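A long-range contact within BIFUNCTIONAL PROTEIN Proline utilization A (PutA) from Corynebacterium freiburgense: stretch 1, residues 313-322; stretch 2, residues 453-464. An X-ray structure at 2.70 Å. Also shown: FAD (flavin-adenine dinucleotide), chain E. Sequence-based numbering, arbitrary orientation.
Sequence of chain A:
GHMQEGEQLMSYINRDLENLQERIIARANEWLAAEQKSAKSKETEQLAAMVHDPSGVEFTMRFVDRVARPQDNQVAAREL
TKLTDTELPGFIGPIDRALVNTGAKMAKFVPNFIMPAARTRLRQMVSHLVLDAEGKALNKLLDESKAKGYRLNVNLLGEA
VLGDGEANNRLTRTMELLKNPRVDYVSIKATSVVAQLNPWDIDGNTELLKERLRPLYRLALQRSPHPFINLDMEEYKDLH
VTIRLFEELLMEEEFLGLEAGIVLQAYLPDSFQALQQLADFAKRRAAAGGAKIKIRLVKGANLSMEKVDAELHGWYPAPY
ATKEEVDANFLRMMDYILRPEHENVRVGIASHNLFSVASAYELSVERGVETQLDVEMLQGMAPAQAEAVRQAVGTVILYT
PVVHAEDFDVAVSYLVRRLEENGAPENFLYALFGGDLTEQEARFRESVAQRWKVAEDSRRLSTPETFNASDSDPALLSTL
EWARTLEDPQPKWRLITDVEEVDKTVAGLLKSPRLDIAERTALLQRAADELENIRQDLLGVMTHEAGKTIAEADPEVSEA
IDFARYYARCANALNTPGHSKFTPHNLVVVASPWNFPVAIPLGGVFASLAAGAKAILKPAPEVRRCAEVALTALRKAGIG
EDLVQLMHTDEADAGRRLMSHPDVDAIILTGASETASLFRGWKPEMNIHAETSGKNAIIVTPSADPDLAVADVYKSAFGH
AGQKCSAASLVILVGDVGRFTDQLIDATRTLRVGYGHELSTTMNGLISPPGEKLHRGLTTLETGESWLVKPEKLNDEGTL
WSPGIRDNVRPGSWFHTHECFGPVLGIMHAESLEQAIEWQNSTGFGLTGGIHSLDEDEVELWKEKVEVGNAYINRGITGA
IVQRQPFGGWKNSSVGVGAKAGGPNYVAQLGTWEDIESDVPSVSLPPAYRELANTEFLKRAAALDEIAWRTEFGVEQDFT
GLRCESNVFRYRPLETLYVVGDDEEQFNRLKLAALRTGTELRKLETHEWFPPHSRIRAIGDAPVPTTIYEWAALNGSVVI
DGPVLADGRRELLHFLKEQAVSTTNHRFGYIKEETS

Stretch 1, residues 313-322: HGWYPAPYAT
Stretch 2 (453-464) KVAEDSRRLSTP

Apart from His313, which ends a helix, both stretches are irregular, and side-chain donors reaching backbone carbonyls hold them together. They run antiparallel: CA atoms pair Ala318 with Arg459 (5.4 Å), Tyr316 with Arg460 (6.0 Å) and Trp315 with Thr463 (5.3 Å). The contact buries 815 Å², both sides summed.

Lys453 (phi/psi -97/-19) lies out of reach; the chain is then extended through Val454 and Ala455. Val454 (-65/157, chi1 m) points toward stretch 1 and packs its CB 4.2 Å from Tyr320 CE1. Ala455 (-68/165) offers its carbonyl to the same tyrosine: Tyr320 OH donates to Ala455 O at 2.8 Å. Although the Tyr320 CB points away, chi1 of -74° and chi2 of -75° carry the hydroxyl across. Glu456 to Ser458 make no contact, but a local bond from Leu461 N to Ser458 O (2.9 Å) closes a turn.

Within this turn, Arg459 (-56/-24) points toward stretch 1. Its side chain bends through chi1 -56°, chi2 -107° and chi3 -87°, so that Arg459 NE donates almost linearly to Pro319 O (3.1 Å, 171°). Pro317 O lies 3.4 Å from Arg459 NE, at an angle too poor for a bond. Tyr316 CB sits over one face of the guanidinium.

Arg460 (-78/-1) starts sideways, but its m, m, t side chain brings Arg460 NE to Tyr316 O (2.9 Å, 139°). One guanidinium face meets the Trp315 ring system, with Arg460 NH1 3.5 Å from Trp315 CE3.

Leu461 turns away. Ser462 and Thr463 are extended (-141/-179 and -131/148); Ser462 O lies at the edge of the Tyr316 ring, 3.2 Å from Tyr316 CD2, and Thr463 CG2 approaches Trp315 CD1 at 3.9 Å. Pro464, C-gamma endo, completes the contact: Pro464 CG lies 3.7 Å from the Tyr316 ring centroid, 4° off the normal, a CH-pi contact, while Pro464 CD is 3.2 Å from Gly314 O. Gly314 has positive phi (75/36), which favours glycine.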

# COMPACT_ATOMS: atom_id res chain seq x y z
N HIS A 313 -5.42 -5.61 1.52
CA HIS A 313 -4.64 -6.17 2.61
C HIS A 313 -4.92 -7.63 2.89
O HIS A 313 -4.27 -8.20 3.77
CB HIS A 313 -4.90 -5.40 3.91
CG HIS A 313 -4.30 -4.04 3.92
ND1 HIS A 313 -4.90 -2.97 3.29
CD2 HIS A 313 -3.17 -3.57 4.48
CE1 HIS A 313 -4.14 -1.90 3.45
NE2 HIS A 313 -3.09 -2.24 4.18
N GLY A 314 -5.90 -8.21 2.23
CA GLY A 314 -6.30 -9.56 2.56
C GLY A 314 -7.08 -9.66 3.84
O GLY A 314 -6.91 -10.64 4.58
N TRP A 315 -7.92 -8.68 4.12
CA TRP A 315 -8.73 -8.65 5.32
C TRP A 315 -10.19 -8.75 4.94
O TRP A 315 -10.55 -8.47 3.79
CB TRP A 315 -8.52 -7.35 6.10
CG TRP A 315 -7.16 -7.12 6.63
CD1 TRP A 315 -6.25 -8.06 7.00
CD2 TRP A 315 -6.55 -5.84 6.88
NE1 TRP A 315 -5.12 -7.44 7.47
CE2 TRP A 315 -5.28 -6.08 7.41
CE3 TRP A 315 -6.97 -4.51 6.71
CZ2 TRP A 315 -4.41 -5.04 7.75
CZ3 TRP A 315 -6.11 -3.50 7.04
CH2 TRP A 315 -4.85 -3.76 7.55
N TYR A 316 -11.04 -9.09 5.92
CA TYR A 316 -12.47 -8.92 5.71
C TYR A 316 -12.80 -7.44 5.76
O TYR A 316 -12.18 -6.66 6.51
CB TYR A 316 -13.29 -9.63 6.77
CG TYR A 316 -13.22 -11.11 6.71
CD1 TYR A 316 -13.91 -11.82 5.74
CD2 TYR A 316 -12.46 -11.82 7.62
CE1 TYR A 316 -13.85 -13.20 5.69
CE2 TYR A 316 -12.38 -13.19 7.58
CZ TYR A 316 -13.08 -13.88 6.60
OH TYR A 316 -13.00 -15.24 6.55
N PRO A 317 -13.77 -7.01 4.97
CA PRO A 317 -14.32 -5.67 5.15
C PRO A 317 -14.83 -5.51 6.58
O PRO A 317 -15.30 -6.46 7.20
CB PRO A 317 -15.45 -5.60 4.13
CG PRO A 317 -15.22 -6.80 3.20
CD PRO A 317 -14.51 -7.81 3.99
N ALA A 318 -14.62 -4.33 7.14
CA ALA A 318 -15.16 -4.05 8.47
C ALA A 318 -16.69 -4.05 8.52
O ALA A 318 -17.25 -4.46 9.56
CB ALA A 318 -14.57 -2.74 8.99
N PRO A 319 -17.42 -3.57 7.51
CA PRO A 319 -18.88 -3.59 7.58
C PRO A 319 -19.45 -4.97 7.27
O PRO A 319 -18.76 -5.89 6.85
CB PRO A 319 -19.32 -2.59 6.51
CG PRO A 319 -18.12 -1.84 6.14
CD PRO A 319 -16.97 -2.77 6.36
N TYR A 320 -20.74 -5.10 7.53
CA TYR A 320 -21.45 -6.32 7.24
C TYR A 320 -21.38 -6.61 5.76
O TYR A 320 -21.20 -5.70 4.95
CB TYR A 320 -22.92 -6.18 7.64
CG TYR A 320 -23.23 -6.22 9.11
CD1 TYR A 320 -23.20 -7.41 9.81
CD2 TYR A 320 -23.60 -5.06 9.79
CE1 TYR A 320 -23.52 -7.46 11.16
CE2 TYR A 320 -23.92 -5.10 11.16
CZ TYR A 320 -23.87 -6.31 11.82
OH TYR A 320 -24.17 -6.37 13.15
N ALA A 321 -21.60 -7.88 5.40
CA ALA A 321 -21.55 -8.30 4.00
C ALA A 321 -22.80 -7.90 3.22
O ALA A 321 -22.71 -7.70 2.00
CB ALA A 321 -21.35 -9.81 3.90
N THR A 322 -23.95 -7.77 3.87
CA THR A 322 -25.22 -7.46 3.22
C THR A 322 -25.88 -6.25 3.88
O THR A 322 -25.73 -6.03 5.08
CB THR A 322 -26.19 -8.61 3.33
OG1 THR A 322 -26.69 -8.64 4.67
CG2 THR A 322 -25.50 -9.89 3.09
N LYS A 453 -30.02 -11.41 15.92
CA LYS A 453 -29.28 -12.55 15.42
C LYS A 453 -28.03 -12.17 14.62
O LYS A 453 -27.13 -13.00 14.48
CB LYS A 453 -30.23 -13.41 14.58
CG LYS A 453 -31.57 -13.69 15.31
CD LYS A 453 -32.54 -14.57 14.54
CE LYS A 453 -33.37 -15.40 15.49
NZ LYS A 453 -33.39 -16.86 15.14
N VAL A 454 -27.95 -10.93 14.14
CA VAL A 454 -26.78 -10.48 13.38
C VAL A 454 -25.54 -10.48 14.27
O VAL A 454 -25.62 -10.43 15.50
CB VAL A 454 -27.04 -9.09 12.80
CG1 VAL A 454 -28.10 -9.19 11.70
CG2 VAL A 454 -27.43 -8.12 13.90
N ALA A 455 -24.38 -10.56 13.63
CA ALA A 455 -23.17 -10.72 14.42
C ALA A 455 -22.89 -9.46 15.21
O ALA A 455 -23.45 -8.39 14.95
CB ALA A 455 -21.98 -11.03 13.54
N GLU A 456 -22.00 -9.59 16.20
CA GLU A 456 -21.55 -8.43 16.94
C GLU A 456 -20.04 -8.35 17.10
O GLU A 456 -19.55 -7.29 17.49
CB GLU A 456 -22.20 -8.39 18.34
CG GLU A 456 -21.77 -9.47 19.32
CD GLU A 456 -22.43 -9.26 20.69
OE1 GLU A 456 -21.81 -8.61 21.57
OE2 GLU A 456 -23.60 -9.71 20.86
N ASP A 457 -19.30 -9.42 16.81
CA ASP A 457 -17.84 -9.33 16.81
C ASP A 457 -17.36 -8.48 15.64
O ASP A 457 -18.09 -8.24 14.68
CB ASP A 457 -17.20 -10.71 16.72
CG ASP A 457 -17.10 -11.39 18.05
OD1 ASP A 457 -17.33 -10.70 19.08
OD2 ASP A 457 -16.77 -12.59 18.08
N SER A 458 -16.12 -8.02 15.74
CA SER A 458 -15.51 -7.29 14.63
C SER A 458 -15.04 -8.24 13.51
O SER A 458 -14.28 -9.18 13.75
CB SER A 458 -14.34 -6.46 15.15
OG SER A 458 -13.44 -6.14 14.12
N ARG A 459 -15.46 -7.95 12.28
CA ARG A 459 -15.04 -8.76 11.14
C ARG A 459 -13.53 -8.86 11.02
O ARG A 459 -13.03 -9.85 10.44
CB ARG A 459 -15.62 -8.18 9.85
CG ARG A 459 -17.10 -8.03 9.87
CD ARG A 459 -17.68 -9.09 9.00
NE ARG A 459 -17.77 -8.70 7.60
CZ ARG A 459 -17.58 -9.54 6.60
NH1 ARG A 459 -17.24 -10.80 6.84
NH2 ARG A 459 -17.73 -9.10 5.36
N ARG A 460 -12.78 -7.89 11.56
CA ARG A 460 -11.33 -7.89 11.46
C ARG A 460 -10.67 -8.85 12.45
O ARG A 460 -9.44 -8.95 12.48
CB ARG A 460 -10.81 -6.47 11.70
CG ARG A 460 -11.18 -5.44 10.63
CD ARG A 460 -10.46 -5.73 9.31
NE ARG A 460 -10.80 -4.76 8.28
CZ ARG A 460 -10.21 -3.57 8.15
NH1 ARG A 460 -9.24 -3.23 9.00
NH2 ARG A 460 -10.60 -2.73 7.20
N LEU A 461 -11.46 -9.56 13.27
CA LEU A 461 -10.86 -10.41 14.30
C LEU A 461 -10.15 -11.62 13.72
O LEU A 461 -9.31 -12.20 14.41
CB LEU A 461 -11.90 -10.87 15.31
CG LEU A 461 -12.53 -9.91 16.32
CD1 LEU A 461 -13.61 -10.65 17.10
CD2 LEU A 461 -11.53 -9.30 17.25
N SER A 462 -10.49 -12.02 12.50
CA SER A 462 -9.76 -13.07 11.80
C SER A 462 -9.70 -12.67 10.34
O SER A 462 -10.20 -11.62 9.94
CB SER A 462 -10.42 -14.44 11.94
OG SER A 462 -11.66 -14.46 11.24
N THR A 463 -9.08 -13.53 9.53
CA THR A 463 -8.74 -13.15 8.17
C THR A 463 -9.19 -14.19 7.16
O THR A 463 -9.17 -15.39 7.44
CB THR A 463 -7.23 -12.93 8.06
OG1 THR A 463 -6.57 -13.90 8.89
CG2 THR A 463 -6.88 -11.55 8.57
N PRO A 464 -9.56 -13.77 5.96
CA PRO A 464 -9.91 -14.75 4.93
C PRO A 464 -8.67 -15.48 4.45
O PRO A 464 -7.54 -15.01 4.60
CB PRO A 464 -10.52 -13.90 3.81
CG PRO A 464 -10.32 -12.43 4.23
CD PRO A 464 -9.46 -12.39 5.44
PA FAD E . -30.82 3.21 3.33
O1A FAD E . -31.07 2.94 1.80
O2A FAD E . -31.69 2.60 4.32
O5B FAD E . -29.51 2.81 3.90
C5B FAD E . -28.36 2.79 3.07
C4B FAD E . -27.19 2.27 3.88
O4B FAD E . -27.21 0.88 3.95
C3B FAD E . -25.86 2.63 3.30
O3B FAD E . -25.41 3.91 3.58
C2B FAD E . -24.97 1.59 3.88
O2B FAD E . -24.44 1.99 5.09
C1B FAD E . -25.88 0.40 3.97
N9A FAD E . -25.69 -0.55 2.87
C8A FAD E . -26.23 -0.46 1.60
N7A FAD E . -25.81 -1.50 0.86
C5A FAD E . -24.99 -2.34 1.60
C6A FAD E . -24.31 -3.55 1.35
N6A FAD E . -24.32 -4.22 0.06
N1A FAD E . -23.59 -4.11 2.33
C2A FAD E . -23.51 -3.51 3.57
N3A FAD E . -24.16 -2.33 3.84
C4A FAD E . -24.90 -1.73 2.90
N1 FAD E . -22.30 8.42 7.60
C2 FAD E . -21.07 8.14 8.31
O2 FAD E . -20.34 7.03 7.95
N3 FAD E . -20.62 9.02 9.30
C4 FAD E . -21.35 10.16 9.66
O4 FAD E . -20.89 11.01 10.65
C4X FAD E . -22.70 10.38 9.05
N5 FAD E . -23.56 11.39 9.47
C5X FAD E . -24.84 11.53 8.91
C6 FAD E . -25.70 12.56 9.34
C7 FAD E . -26.96 12.67 8.75
C7M FAD E . -27.91 13.76 9.18
C8 FAD E . -27.37 11.80 7.78
C8M FAD E . -28.73 11.93 7.16
C9 FAD E . -26.52 10.79 7.36
C9A FAD E . -25.27 10.66 7.92
N10 FAD E . -24.43 9.60 7.47
C10 FAD E . -23.14 9.44 8.02
C1' FAD E . -24.88 8.71 6.39
C2' FAD E . -25.47 7.38 6.79
O2' FAD E . -24.46 6.60 7.32
C3' FAD E . -26.10 6.76 5.53
O3' FAD E . -25.10 6.53 4.62
C4' FAD E . -27.20 7.55 4.80
O4' FAD E . -27.88 8.43 5.63
C5' FAD E . -28.17 6.67 3.99
O5' FAD E . -28.68 5.53 4.65
P FAD E . -30.24 5.33 5.06
O1P FAD E . -30.56 4.90 6.54
O2P FAD E . -30.80 6.70 4.52
O3P FAD E . -30.98 4.60 3.82